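Local coordinates for protein 6-phospho-alpha-glucosidase (PDB 6VC6) that probably hydrolyses 6-phospho-alpha-glucosides as a family 4 glycoside hydrolase that works with NAD and a manganese(II) ion, at residues A[11-21]-A[44-55]; A[104-112]-A[263-274]. All coordinates share one frame; numbering follows the deposited sequence.

Contact 1: residues A[11-21]-A[44-55]; sequences GGSTYTPGFLK and RQQPIGEFGKIL. With NAD (nicotinamide-adenine-dinucleotide), chain G.
Gly12 and Arg44 meet beside the adenosine ribose and diphosphate of NAD, where the glycine-rich turn of a Rossmann-type fold leads into helix 16-25 and the N-terminal part of helix 42-59 lies beside it. Arg44, extended from CG to NE with CG anti to its backbone N (chi1 -177°), runs past Gly12 O; its NE makes weak hydrogen bonds to Gly12 O (3.0 Å) and NAD O3B. Arg44 NH2 gives a firmer bond to NAD O1A (2.9 Å), which lies at the guanidinium edge, while NH1 pairs with Glu292. A methionine in its place would probably leave O1A without this charged mate and Glu292 without its ion-pair partner. NAD O2N is gripped by Ser13 OG (2.6 Å) and Thr14 OG1 (3.0 Å), the latter also bonded to Arg291. Ser13 OG further accepts from Tyr15 N (2.9 Å), capping the turn. At Gly12 a side chain would run into Arg44 CG and NAD O3B. Ile48 CD1 lies against the carbonyl oxygens of Gly12 and Ser13. In the apolar packing, the axes of 16-21 and 44-55 run nearly parallel (16°). Ile48 CG2 reaches Thr16 CG2 (3.7 Å). Leu20 is a knob among Ile48, Phe51, Gly52 and Leu55, its CD1 lying 3.7 Å from Gly52 CA.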
# COMPACT_ATOMS: atom_id res chain seq x y z
N GLY A 11 3.60 9.83 11.76
CA GLY A 11 4.91 9.69 12.36
C GLY A 11 5.00 8.62 13.42
O GLY A 11 6.10 8.14 13.73
N GLY A 12 3.86 8.22 14.00
CA GLY A 12 3.82 7.15 14.97
C GLY A 12 3.75 5.76 14.39
O GLY A 12 3.56 4.79 15.13
N SER A 13 3.88 5.62 13.07
CA SER A 13 3.78 4.32 12.43
C SER A 13 5.01 3.47 12.75
O SER A 13 6.10 3.98 13.01
CB SER A 13 3.64 4.47 10.92
OG SER A 13 4.10 3.31 10.25
N THR A 14 4.81 2.15 12.73
CA THR A 14 5.92 1.22 12.95
C THR A 14 6.96 1.29 11.84
O THR A 14 8.09 0.84 12.05
CB THR A 14 5.39 -0.21 13.08
OG1 THR A 14 4.82 -0.63 11.83
CG2 THR A 14 4.33 -0.29 14.17
N TYR A 15 6.60 1.82 10.67
CA TYR A 15 7.54 1.96 9.57
C TYR A 15 8.37 3.23 9.64
O TYR A 15 9.36 3.35 8.91
CB TYR A 15 6.78 1.94 8.23
CG TYR A 15 6.08 0.64 7.92
CD1 TYR A 15 6.77 -0.44 7.40
CD2 TYR A 15 4.71 0.50 8.14
CE1 TYR A 15 6.13 -1.63 7.11
CE2 TYR A 15 4.07 -0.69 7.86
CZ TYR A 15 4.78 -1.75 7.34
OH TYR A 15 4.14 -2.93 7.06
N THR A 16 7.99 4.19 10.50
CA THR A 16 8.71 5.46 10.55
C THR A 16 10.18 5.32 10.96
O THR A 16 11.02 5.97 10.32
CB THR A 16 7.97 6.43 11.48
OG1 THR A 16 6.64 6.63 11.00
CG2 THR A 16 8.69 7.78 11.52
N PRO A 17 10.55 4.52 11.97
CA PRO A 17 11.99 4.34 12.23
C PRO A 17 12.76 3.82 11.03
O PRO A 17 13.91 4.23 10.82
CB PRO A 17 12.01 3.34 13.40
CG PRO A 17 10.72 3.58 14.10
CD PRO A 17 9.73 3.86 13.01
N GLY A 18 12.16 2.94 10.23
CA GLY A 18 12.80 2.51 9.01
C GLY A 18 13.01 3.63 8.02
O GLY A 18 13.95 3.60 7.22
N PHE A 19 12.13 4.64 8.05
CA PHE A 19 12.31 5.80 7.18
C PHE A 19 13.44 6.69 7.67
O PHE A 19 14.24 7.19 6.86
CB PHE A 19 11.00 6.60 7.10
CG PHE A 19 10.09 6.15 6.00
CD1 PHE A 19 9.09 5.22 6.25
CD2 PHE A 19 10.22 6.65 4.72
CE1 PHE A 19 8.24 4.81 5.24
CE2 PHE A 19 9.38 6.24 3.70
CZ PHE A 19 8.39 5.32 3.96
N LEU A 20 13.53 6.91 8.99
CA LEU A 20 14.58 7.77 9.53
C LEU A 20 15.96 7.20 9.27
O LEU A 20 16.91 7.94 9.00
CB LEU A 20 14.36 7.98 11.03
CG LEU A 20 12.97 8.45 11.46
CD1 LEU A 20 12.92 8.67 12.96
CD2 LEU A 20 12.57 9.72 10.71
N LYS A 21 16.10 5.87 9.34
CA LYS A 21 17.38 5.25 9.04
C LYS A 21 17.67 5.25 7.55
O LYS A 21 18.84 5.30 7.14
CB LYS A 21 17.41 3.82 9.59
CG LYS A 21 17.44 3.75 11.11
CD LYS A 21 16.53 2.65 11.64
CE LYS A 21 17.32 1.40 12.00
NZ LYS A 21 16.56 0.52 12.93
N ARG A 44 1.92 8.10 20.89
CA ARG A 44 2.49 7.05 20.05
C ARG A 44 3.66 7.55 19.23
O ARG A 44 4.60 6.79 18.96
CB ARG A 44 1.40 6.47 19.14
CG ARG A 44 1.86 5.31 18.28
CD ARG A 44 0.74 4.79 17.39
NE ARG A 44 1.18 3.71 16.52
CZ ARG A 44 1.22 2.43 16.88
NH1 ARG A 44 0.84 2.07 18.10
NH2 ARG A 44 1.64 1.51 16.02
N GLN A 45 3.64 8.82 18.84
CA GLN A 45 4.70 9.39 18.02
C GLN A 45 5.92 9.81 18.83
O GLN A 45 7.02 9.89 18.28
CB GLN A 45 4.16 10.60 17.24
CG GLN A 45 5.10 11.15 16.18
CD GLN A 45 4.52 12.35 15.46
OE1 GLN A 45 4.47 12.38 14.23
NE2 GLN A 45 4.09 13.35 16.22
N GLN A 46 5.75 10.06 20.13
CA GLN A 46 6.84 10.63 20.93
C GLN A 46 8.07 9.74 21.00
O GLN A 46 9.18 10.25 20.76
CB GLN A 46 6.31 10.98 22.33
CG GLN A 46 7.35 11.63 23.23
CD GLN A 46 6.90 11.73 24.67
OE1 GLN A 46 7.43 11.06 25.55
NE2 GLN A 46 5.90 12.57 24.92
N PRO A 47 7.98 8.45 21.33
CA PRO A 47 9.21 7.64 21.38
C PRO A 47 9.88 7.49 20.03
O PRO A 47 11.10 7.29 19.98
CB PRO A 47 8.72 6.29 21.93
CG PRO A 47 7.29 6.24 21.58
CD PRO A 47 6.80 7.65 21.71
N ILE A 48 9.13 7.57 18.94
CA ILE A 48 9.74 7.53 17.62
C ILE A 48 10.47 8.83 17.32
O ILE A 48 11.57 8.83 16.75
CB ILE A 48 8.67 7.22 16.55
CG1 ILE A 48 8.20 5.76 16.68
CG2 ILE A 48 9.21 7.48 15.15
CD1 ILE A 48 6.86 5.50 16.06
N GLY A 49 9.89 9.96 17.72
CA GLY A 49 10.54 11.24 17.49
C GLY A 49 11.78 11.43 18.34
O GLY A 49 12.78 11.99 17.88
N GLU A 50 11.74 10.97 19.60
CA GLU A 50 12.93 11.05 20.45
C GLU A 50 14.04 10.14 19.95
O GLU A 50 15.22 10.47 20.09
CB GLU A 50 12.56 10.72 21.89
CG GLU A 50 11.61 11.72 22.53
CD GLU A 50 12.20 13.12 22.62
OE1 GLU A 50 13.43 13.24 22.85
OE2 GLU A 50 11.45 14.10 22.46
N PHE A 51 13.68 8.99 19.38
CA PHE A 51 14.68 8.14 18.75
C PHE A 51 15.31 8.83 17.55
O PHE A 51 16.52 8.72 17.31
CB PHE A 51 14.05 6.80 18.33
CG PHE A 51 14.85 6.06 17.29
CD1 PHE A 51 14.48 6.10 15.96
CD2 PHE A 51 15.96 5.31 17.65
CE1 PHE A 51 15.21 5.41 15.00
CE2 PHE A 51 16.69 4.62 16.70
CZ PHE A 51 16.31 4.67 15.37
N GLY A 52 14.50 9.56 16.77
CA GLY A 52 15.03 10.26 15.62
C GLY A 52 16.00 11.36 15.99
O GLY A 52 17.00 11.58 15.31
N LYS A 53 15.71 12.08 17.09
CA LYS A 53 16.61 13.15 17.52
C LYS A 53 17.98 12.60 17.90
O LYS A 53 19.00 13.24 17.64
CB LYS A 53 15.98 13.91 18.69
CG LYS A 53 14.77 14.74 18.30
CD LYS A 53 14.66 16.00 19.15
CE LYS A 53 14.18 15.68 20.55
NZ LYS A 53 14.28 16.86 21.45
N ILE A 54 17.99 11.44 18.56
CA ILE A 54 19.25 10.80 18.86
C ILE A 54 19.96 10.35 17.59
O ILE A 54 21.15 10.55 17.43
CB ILE A 54 19.06 9.58 19.77
CG1 ILE A 54 18.51 10.01 21.12
CG2 ILE A 54 20.38 8.87 19.99
CD1 ILE A 54 18.13 8.84 21.99
N LEU A 55 19.20 9.74 16.69
CA LEU A 55 19.78 9.21 15.46
C LEU A 55 20.34 10.30 14.58
O LEU A 55 21.44 10.20 14.06
CB LEU A 55 18.73 8.42 14.70
CG LEU A 55 19.06 8.04 13.26
CD1 LEU A 55 19.87 6.76 13.22
CD2 LEU A 55 17.78 7.90 12.44
PA NAD G . 0.44 1.86 12.51
O1A NAD G . 1.68 1.31 13.17
O2A NAD G . -0.88 1.83 13.24
O5B NAD G . 0.73 3.37 12.06
C5B NAD G . -0.34 4.24 11.72
C4B NAD G . -0.05 5.64 12.25
O4B NAD G . -0.86 6.60 11.57
C3B NAD G . -0.39 5.72 13.73
O3B NAD G . 0.72 6.26 14.44
C2B NAD G . -1.56 6.68 13.81
O2B NAD G . -1.44 7.53 14.96
C1B NAD G . -1.45 7.48 12.53
N9A NAD G . -2.77 7.98 12.07
C8A NAD G . -3.94 7.30 12.07
N7A NAD G . -4.94 8.08 11.59
C5A NAD G . -4.42 9.28 11.28
C6A NAD G . -4.92 10.56 10.73
N6A NAD G . -6.23 10.72 10.40
N1A NAD G . -4.03 11.57 10.57
C2A NAD G . -2.73 11.43 10.89
N3A NAD G . -2.21 10.29 11.39
C4A NAD G . -2.99 9.21 11.61
O3 NAD G . 0.23 1.14 11.08
PN NAD G . 1.44 0.45 10.28
O1N NAD G . 1.32 -1.05 10.43
O2N NAD G . 2.74 1.15 10.61
O5D NAD G . 1.02 0.83 8.78
C5D NAD G . 1.29 2.14 8.27
C4D NAD G . 0.50 2.32 6.98
O4D NAD G . 1.32 1.99 5.86
C3D NAD G . -0.70 1.38 6.95
O3D NAD G . -1.85 2.12 6.54
C2D NAD G . -0.36 0.37 5.88
O2D NAD G . -1.54 -0.06 5.18
C1D NAD G . 0.56 1.17 4.98
N1N NAD G . 1.40 0.33 4.13
C2N NAD G . 1.17 0.37 2.82
C3N NAD G . 1.91 -0.40 1.94
C7N NAD G . 1.61 -0.31 0.47
O7N NAD G . 2.09 -1.14 -0.29
N7N NAD G . 0.82 0.67 0.04
C4N NAD G . 2.92 -1.21 2.44
C5N NAD G . 3.14 -1.25 3.81
C6N NAD G . 2.36 -0.45 4.65

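Contact 2: residues A[104-112]-A[263-274]. With G6P (6-O-phosphono-alpha-D-glucopyranose), chain F; NAD (nicotinamide-adenine-dinucleotide), chain G.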
# COMPACT_ATOMS: atom_id res chain seq x y z
N GLY A 104 -17.69 -16.00 8.73
CA GLY A 104 -17.56 -16.94 7.64
C GLY A 104 -16.98 -16.41 6.35
O GLY A 104 -17.22 -17.00 5.29
N ARG A 105 -16.22 -15.31 6.39
CA ARG A 105 -15.57 -14.79 5.21
C ARG A 105 -14.13 -14.41 5.56
O ARG A 105 -13.77 -14.29 6.73
CB ARG A 105 -16.31 -13.58 4.63
CG ARG A 105 -17.67 -13.91 4.01
CD ARG A 105 -17.53 -14.88 2.85
NE ARG A 105 -18.79 -15.06 2.14
CZ ARG A 105 -19.70 -15.99 2.44
NH1 ARG A 105 -19.48 -16.82 3.45
NH2 ARG A 105 -20.82 -16.08 1.74
N ILE A 106 -13.32 -14.22 4.52
CA ILE A 106 -11.92 -13.88 4.72
C ILE A 106 -11.81 -12.54 5.43
O ILE A 106 -12.48 -11.57 5.07
CB ILE A 106 -11.17 -13.87 3.37
CG1 ILE A 106 -11.06 -15.28 2.80
CG2 ILE A 106 -9.79 -13.25 3.53
CD1 ILE A 106 -10.41 -15.33 1.43
N GLY A 107 -10.96 -12.49 6.45
CA GLY A 107 -10.64 -11.25 7.12
C GLY A 107 -9.23 -10.80 6.79
O GLY A 107 -8.26 -11.48 7.16
N GLN A 108 -9.09 -9.68 6.10
CA GLN A 108 -7.79 -9.23 5.63
C GLN A 108 -7.74 -7.71 5.65
O GLN A 108 -8.77 -7.03 5.66
CB GLN A 108 -7.49 -9.77 4.23
CG GLN A 108 -6.02 -10.05 3.97
CD GLN A 108 -5.30 -8.84 3.39
OE1 GLN A 108 -5.92 -7.99 2.75
NE2 GLN A 108 -4.00 -8.76 3.61
N GLU A 109 -6.51 -7.18 5.65
CA GLU A 109 -6.30 -5.75 5.83
C GLU A 109 -6.92 -4.94 4.69
O GLU A 109 -7.62 -3.95 4.93
CB GLU A 109 -4.81 -5.45 5.95
CG GLU A 109 -4.47 -3.98 6.10
CD GLU A 109 -3.07 -3.65 5.63
OE1 GLU A 109 -2.64 -4.22 4.60
OE2 GLU A 109 -2.39 -2.83 6.28
N THR A 110 -6.67 -5.35 3.44
CA THR A 110 -7.09 -4.57 2.29
C THR A 110 -8.04 -5.29 1.35
O THR A 110 -8.55 -4.66 0.41
CB THR A 110 -5.86 -4.11 1.48
OG1 THR A 110 -5.12 -5.25 1.03
CG2 THR A 110 -4.96 -3.23 2.34
N CYS A 111 -8.31 -6.57 1.56
CA CYS A 111 -9.15 -7.35 0.66
C CYS A 111 -10.36 -7.88 1.41
O CYS A 111 -10.25 -8.31 2.57
CB CYS A 111 -8.38 -8.51 0.04
SG CYS A 111 -6.90 -8.01 -0.87
N GLY A 112 -11.52 -7.85 0.75
CA GLY A 112 -12.72 -8.40 1.34
C GLY A 112 -13.46 -7.40 2.21
O GLY A 112 -13.36 -6.18 2.03
N TYR A 263 -1.50 -11.22 -3.77
CA TYR A 263 -2.86 -10.99 -3.30
C TYR A 263 -3.91 -11.66 -4.18
O TYR A 263 -5.07 -11.72 -3.78
CB TYR A 263 -3.13 -9.49 -3.21
CG TYR A 263 -2.58 -8.86 -1.95
CD1 TYR A 263 -3.26 -8.96 -0.75
CD2 TYR A 263 -1.36 -8.18 -1.96
CE1 TYR A 263 -2.76 -8.39 0.41
CE2 TYR A 263 -0.86 -7.61 -0.81
CZ TYR A 263 -1.56 -7.71 0.37
OH TYR A 263 -1.06 -7.15 1.52
N ASP A 264 -3.52 -12.15 -5.36
CA ASP A 264 -4.47 -12.88 -6.20
C ASP A 264 -4.96 -14.16 -5.54
O ASP A 264 -6.03 -14.66 -5.92
CB ASP A 264 -3.82 -13.23 -7.55
CG ASP A 264 -3.41 -12.01 -8.34
OD1 ASP A 264 -3.53 -10.88 -7.81
OD2 ASP A 264 -2.95 -12.18 -9.48
N GLY A 265 -4.22 -14.69 -4.57
CA GLY A 265 -4.61 -15.95 -3.96
C GLY A 265 -5.94 -15.87 -3.23
O GLY A 265 -6.70 -16.83 -3.21
N TYR A 266 -6.24 -14.71 -2.64
CA TYR A 266 -7.52 -14.54 -1.96
C TYR A 266 -8.68 -14.63 -2.94
O TYR A 266 -9.69 -15.28 -2.67
CB TYR A 266 -7.55 -13.20 -1.22
CG TYR A 266 -6.51 -13.05 -0.14
CD1 TYR A 266 -6.55 -13.83 1.00
CD2 TYR A 266 -5.49 -12.11 -0.26
CE1 TYR A 266 -5.60 -13.69 2.00
CE2 TYR A 266 -4.54 -11.96 0.73
CZ TYR A 266 -4.60 -12.75 1.86
OH TYR A 266 -3.65 -12.61 2.84
N TYR A 267 -8.54 -13.99 -4.11
CA TYR A 267 -9.65 -13.90 -5.05
C TYR A 267 -9.83 -15.18 -5.86
O TYR A 267 -10.94 -15.48 -6.30
CB TYR A 267 -9.45 -12.71 -5.98
CG TYR A 267 -9.45 -11.38 -5.26
CD1 TYR A 267 -10.65 -10.77 -4.91
CD2 TYR A 267 -8.27 -10.75 -4.91
CE1 TYR A 267 -10.66 -9.56 -4.24
CE2 TYR A 267 -8.27 -9.54 -4.24
CZ TYR A 267 -9.47 -8.95 -3.91
OH TYR A 267 -9.48 -7.74 -3.25
N LEU A 268 -8.76 -15.94 -6.06
CA LEU A 268 -8.85 -17.18 -6.82
C LEU A 268 -9.04 -18.41 -5.95
O LEU A 268 -9.51 -19.44 -6.44
CB LEU A 268 -7.60 -17.37 -7.69
CG LEU A 268 -7.43 -16.36 -8.83
CD1 LEU A 268 -6.11 -16.58 -9.56
CD2 LEU A 268 -8.60 -16.44 -9.80
N TYR A 269 -8.68 -18.34 -4.66
CA TYR A 269 -8.82 -19.47 -3.74
C TYR A 269 -9.41 -18.99 -2.42
O TYR A 269 -8.78 -19.11 -1.36
CB TYR A 269 -7.47 -20.16 -3.52
CG TYR A 269 -6.75 -20.58 -4.78
CD1 TYR A 269 -6.81 -21.89 -5.23
CD2 TYR A 269 -6.01 -19.67 -5.52
CE1 TYR A 269 -6.15 -22.29 -6.37
CE2 TYR A 269 -5.35 -20.05 -6.67
CZ TYR A 269 -5.42 -21.36 -7.09
OH TYR A 269 -4.76 -21.75 -8.24
N PRO A 270 -10.63 -18.46 -2.43
CA PRO A 270 -11.22 -17.98 -1.16
C PRO A 270 -11.52 -19.10 -0.18
O PRO A 270 -11.41 -18.89 1.03
CB PRO A 270 -12.49 -17.26 -1.61
CG PRO A 270 -12.87 -17.93 -2.88
CD PRO A 270 -11.57 -18.30 -3.56
N ASP A 271 -11.89 -20.28 -0.67
CA ASP A 271 -12.16 -21.41 0.22
C ASP A 271 -10.89 -21.84 0.95
O ASP A 271 -10.89 -22.01 2.17
CB ASP A 271 -12.75 -22.58 -0.56
CG ASP A 271 -14.17 -22.31 -1.02
OD1 ASP A 271 -14.78 -21.33 -0.54
OD2 ASP A 271 -14.68 -23.08 -1.86
N TYR A 272 -9.79 -22.01 0.20
CA TYR A 272 -8.54 -22.45 0.81
C TYR A 272 -7.99 -21.39 1.76
O TYR A 272 -7.53 -21.72 2.86
CB TYR A 272 -7.52 -22.79 -0.27
CG TYR A 272 -6.19 -23.29 0.26
CD1 TYR A 272 -5.17 -22.39 0.58
CD2 TYR A 272 -5.95 -24.64 0.43
CE1 TYR A 272 -3.96 -22.84 1.06
CE2 TYR A 272 -4.74 -25.10 0.91
CZ TYR A 272 -3.74 -24.19 1.22
OH TYR A 272 -2.53 -24.64 1.70
N LYS A 273 -8.01 -20.13 1.34
CA LYS A 273 -7.45 -19.07 2.18
C LYS A 273 -8.24 -18.91 3.47
O LYS A 273 -7.66 -18.73 4.55
CB LYS A 273 -7.40 -17.75 1.41
CG LYS A 273 -6.41 -17.75 0.25
CD LYS A 273 -4.98 -17.67 0.74
CE LYS A 273 -4.00 -17.61 -0.43
NZ LYS A 273 -2.64 -17.19 0.00
N PHE A 274 -9.57 -18.97 3.39
CA PHE A 274 -10.39 -18.85 4.60
C PHE A 274 -10.18 -20.03 5.53
O PHE A 274 -10.15 -19.86 6.76
CB PHE A 274 -11.87 -18.72 4.22
CG PHE A 274 -12.80 -18.88 5.39
CD1 PHE A 274 -13.06 -17.81 6.24
CD2 PHE A 274 -13.43 -20.09 5.64
CE1 PHE A 274 -13.91 -17.95 7.31
CE2 PHE A 274 -14.29 -20.24 6.71
CZ PHE A 274 -14.53 -19.16 7.55
C1 G6P F . 1.92 -6.00 1.48
C2 G6P F . 1.20 -4.81 0.83
C3 G6P F . 0.76 -3.73 1.81
C4 G6P F . 0.21 -4.39 3.05
C5 G6P F . 1.37 -5.08 3.75
C6 G6P F . 0.85 -5.86 4.95
O1 G6P F . 3.20 -6.17 0.87
O2 G6P F . 2.05 -4.22 -0.16
O3 G6P F . -0.23 -2.88 1.23
O4 G6P F . -0.35 -3.40 3.91
O5 G6P F . 2.06 -6.01 2.91
O6 G6P F . 1.90 -6.00 5.90
P G6P F . 1.58 -6.50 7.40
O1P G6P F . 1.17 -5.23 8.10
O2P G6P F . 0.48 -7.52 7.23
O3P G6P F . 2.89 -7.10 7.86
PA NAD G . 0.44 1.86 12.51
O1A NAD G . 1.68 1.31 13.17
O2A NAD G . -0.88 1.83 13.24
O5B NAD G . 0.73 3.37 12.06
C5B NAD G . -0.34 4.24 11.72
C4B NAD G . -0.05 5.64 12.25
O4B NAD G . -0.86 6.60 11.57
C3B NAD G . -0.39 5.72 13.73
O3B NAD G . 0.72 6.26 14.44
C2B NAD G . -1.56 6.68 13.81
O2B NAD G . -1.44 7.53 14.96
C1B NAD G . -1.45 7.48 12.53
N9A NAD G . -2.77 7.98 12.07
C8A NAD G . -3.94 7.30 12.07
N7A NAD G . -4.94 8.08 11.59
C5A NAD G . -4.42 9.28 11.28
C6A NAD G . -4.92 10.56 10.73
N6A NAD G . -6.23 10.72 10.40
N1A NAD G . -4.03 11.57 10.57
C2A NAD G . -2.73 11.43 10.89
N3A NAD G . -2.21 10.29 11.39
C4A NAD G . -2.99 9.21 11.61
O3 NAD G . 0.23 1.14 11.08
PN NAD G . 1.44 0.45 10.28
O1N NAD G . 1.32 -1.05 10.43
O2N NAD G . 2.74 1.15 10.61
O5D NAD G . 1.02 0.83 8.78
C5D NAD G . 1.29 2.14 8.27
C4D NAD G . 0.50 2.32 6.98
O4D NAD G . 1.32 1.99 5.86
C3D NAD G . -0.70 1.38 6.95
O3D NAD G . -1.85 2.12 6.54
C2D NAD G . -0.36 0.37 5.88
O2D NAD G . -1.54 -0.06 5.18
C1D NAD G . 0.56 1.17 4.98
N1N NAD G . 1.40 0.33 4.13
C2N NAD G . 1.17 0.37 2.82
C3N NAD G . 1.91 -0.40 1.94
C7N NAD G . 1.61 -0.31 0.47
O7N NAD G . 2.09 -1.14 -0.29
N7N NAD G . 0.82 0.67 0.04
C4N NAD G . 2.92 -1.21 2.44
C5N NAD G . 3.14 -1.25 3.81
C6N NAD G . 2.36 -0.45 4.65
O HOH W 1 -3.19 -6.10 2.79
O HOH W 2 -11.70 -6.83 -2.03
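Ile106, Phe274 and Tyr266 bury the most surface where the loop between helices 89-102 and 113-136 lies on the short helices 264-268 and 270-275. Ile106 uses all its branches: CG1 lies 3.8 Å from Phe274 CB, the two side chains sliding past each other in opposite directions, CD1 reaches Pro270 O (3.7 Å), and CG2 leans on Tyr266 CD1. With CG anti to its backbone N (chi1 168°), Phe274 brings its ring under the 104-106 backbone, where Gly104 O sits 4.0 Å above one face of the Phe274 ring, offset toward the rim. Tyr266 carries the packing inward. Gln108 CG rests 3.7 Å from Tyr266 OH, the amide turned 34° from the ring, and Cys111 SG approaches the ring obliquely. The same sulfur also meets Tyr263 and Tyr267 in oblique sulfur-aromatic contacts. At the sugar end, one water accepts from Gln108 NE2, donates to Glu109 OE1 (2.7 Å) and bonds Thr110 OG1 and Tyr263 OH. Glu109 OE1 also accepts from O4 of the sugar phosphate (2.5 Å). The chemistry thus grades from apolar packing to a polar cluster bridged by one water, through which the pocket residues Glu109 and Tyr263 share a hydrogen-bond network beside the sugar.

How the contacts relate
Contacts 1 and 2 lie on opposite sides of the chain's centre, about 33 Å apart between centres, and follow one another along the chain. Their nearest atoms are about 7 Å apart and do not touch; NAD joins them. Ser13, Thr14 and Arg44 of contact 1 bind its diphosphate, whereas Glu109 OE2 of contact 2 accepts a hydrogen bond from O2D of the nicotinamide ribose. Both also border the sugar phosphate, through Tyr15 in contact 1 and Glu109 and Tyr263 in contact 2. The metal lies nearer contact 2: manganese is about 5 Å from the Tyr263 side chain but about 13 Å from that of Ser13. Tyr263 also stacks on the manganese ligand His200.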